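Local coordinates for protein-glutamine deamidase Cif (Burkholderia pseudomallei, PDB 3GQM) that deamidates a glutamine side chain of host NEDD8 to glutamate, abolishing the activity of cullin-RING ubiquitin ligases, and inhibits the host cell cycle, at residues Asp202-Leu206 and Asp207-Gln211. Numbering follows the deposited sequence.
Sequences DPVSL and DELNQ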
loop_
_atom_site.group_PDB
_atom_site.type_symbol
_atom_site.label_atom_id
_atom_site.label_comp_id
_atom_site.label_asym_id
_atom_site.label_seq_id
_atom_site.Cartn_x
_atom_site.Cartn_y
_atom_site.Cartn_z
ATOM N N ASP A 202 0.595 8.279 11.796
ATOM C CA ASP A 202 0.852 9.697 11.703
ATOM C C ASP A 202 -0.142 10.364 10.800
ATOM O O ASP A 202 -0.029 10.229 9.588
ATOM C CB ASP A 202 2.239 9.893 11.108
ATOM C CG ASP A 202 2.753 11.294 11.285
ATOM O OD1 ASP A 202 1.957 12.174 11.757
ATOM O OD2 ASP A 202 3.940 11.516 10.929
ATOM N N PRO A 203 -1.092 11.136 11.354
ATOM C CA PRO A 203 -2.118 11.692 10.442
ATOM C C PRO A 203 -1.486 12.646 9.428
ATOM O O PRO A 203 -0.513 13.352 9.745
ATOM C CB PRO A 203 -3.063 12.464 11.359
ATOM C CG PRO A 203 -2.574 12.172 12.838
ATOM C CD PRO A 203 -1.191 11.660 12.737
ATOM N N VAL A 204 -2.034 12.630 8.215
ATOM C CA VAL A 204 -1.573 13.471 7.131
ATOM C C VAL A 204 -2.630 14.527 6.808
ATOM O O VAL A 204 -3.857 14.307 6.972
ATOM C CB VAL A 204 -1.228 12.614 5.865
ATOM C CG1 VAL A 204 -1.102 13.493 4.683
ATOM C CG2 VAL A 204 0.083 11.894 6.126
ATOM N N SER A 205 -2.149 15.697 6.389
ATOM C CA SER A 205 -3.031 16.790 6.030
ATOM C C SER A 205 -3.882 16.463 4.785
ATOM O O SER A 205 -3.323 16.232 3.712
ATOM C CB SER A 205 -2.193 18.048 5.755
ATOM O OG SER A 205 -3.041 19.032 5.197
ATOM N N LEU A 206 -5.213 16.475 4.904
ATOM C CA LEU A 206 -6.080 16.335 3.708
ATOM C C LEU A 206 -5.836 17.462 2.704
ATOM O O LEU A 206 -5.915 17.257 1.471
ATOM C CB LEU A 206 -7.557 16.190 4.075
ATOM C CG LEU A 206 -7.765 14.716 4.472
ATOM C CD1 LEU A 206 -8.459 14.602 5.806
ATOM C CD2 LEU A 206 -8.486 13.953 3.385
ATOM N N ASP A 207 -5.475 18.617 3.255
ATOM C CA ASP A 207 -5.024 19.792 2.525
ATOM C C ASP A 207 -3.809 19.551 1.680
ATOM O O ASP A 207 -3.809 19.832 0.501
ATOM C CB ASP A 207 -4.585 20.834 3.541
ATOM C CG ASP A 207 -5.124 22.145 3.260
ATOM O OD1 ASP A 207 -4.326 22.998 2.813
ATOM O OD2 ASP A 207 -6.354 22.316 3.509
ATOM N N GLU A 208 -2.736 19.079 2.296
ATOM C CA GLU A 208 -1.571 18.750 1.503
ATOM C C GLU A 208 -1.852 17.640 0.501
ATOM O O GLU A 208 -1.372 17.704 -0.631
ATOM C CB GLU A 208 -0.413 18.379 2.408
ATOM C CG GLU A 208 0.010 19.495 3.343
ATOM C CD GLU A 208 1.332 19.178 3.998
ATOM O OE1 GLU A 208 2.282 19.961 3.833
ATOM O OE2 GLU A 208 1.467 18.121 4.621
ATOM N N LEU A 209 -2.600 16.616 0.920
ATOM C CA LEU A 209 -2.969 15.515 0.014
ATOM C C LEU A 209 -3.727 16.053 -1.206
ATOM O O LEU A 209 -3.480 15.622 -2.336
ATOM C CB LEU A 209 -3.828 14.428 0.711
ATOM C CG LEU A 209 -3.058 13.386 1.529
ATOM C CD1 LEU A 209 -4.019 12.522 2.344
ATOM C CD2 LEU A 209 -2.190 12.532 0.589
ATOM N N ASN A 210 -4.655 16.980 -0.961
ATOM C CA ASN A 210 -5.393 17.568 -2.069
ATOM C C ASN A 210 -4.476 18.269 -3.079
ATOM O O ASN A 210 -4.661 18.131 -4.299
ATOM C CB ASN A 210 -6.460 18.524 -1.607
ATOM C CG ASN A 210 -7.336 18.940 -2.758
ATOM O OD1 ASN A 210 -7.890 18.069 -3.469
ATOM N ND2 ASN A 210 -7.398 20.255 -3.030
ATOM N N GLN A 211 -3.463 18.967 -2.569
ATOM C CA GLN A 211 -2.466 19.645 -3.412
ATOM C C GLN A 211 -1.573 18.667 -4.158
ATOM O O GLN A 211 -1.325 18.837 -5.379
ATOM C CB GLN A 211 -1.575 20.586 -2.566
ATOM C CG GLN A 211 -2.261 21.876 -2.185
ATOM C CD GLN A 211 -1.645 22.548 -0.940
ATOM O OE1 GLN A 211 -2.349 22.860 0.018
ATOM N NE2 GLN A 211 -0.339 22.774 -0.961
#
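Val204 lays CG1 against the branch point of Leu209, CG1 to CG 3.7 Å, the two side chains crossing at about a right angle. CG1 stands anti to the backbone N (chi1 165°), which carries it to this leucine, while the backbone of Val204 bonds to Ala175, just ahead of strand 176-178. Ser205 caps the helix that follows: its OG accepts from the backbone N of Glu208 at 2.9 Å, although OG is crowded in the model and its exact place is less certain. The CG of Glu208 lies against CB of Ser205 (3.6 Å), and the extended chain of Glu208 carries OE2 on to a hydrogen bond with Ser231 OG. The carbonyl of Ser205 starts the helical bonding, Leu209 N reaching Ser205 O at 2.9 Å and nearly straight. Leu206 O takes the next amide, Asn210 N, at 2.8 Å through a more bent hydrogen bond (N-H...O 150°). The side chain of Leu206 rests on Phe135 and Val139 of helix 135-139, and buried Leu209 packs against Phe135 and against Ile232 of helix 222-233. Together these contacts make a serine N-cap with a hydrophobic staple, Val204 (N') to Leu209 (N4), opening surface helix 206-212.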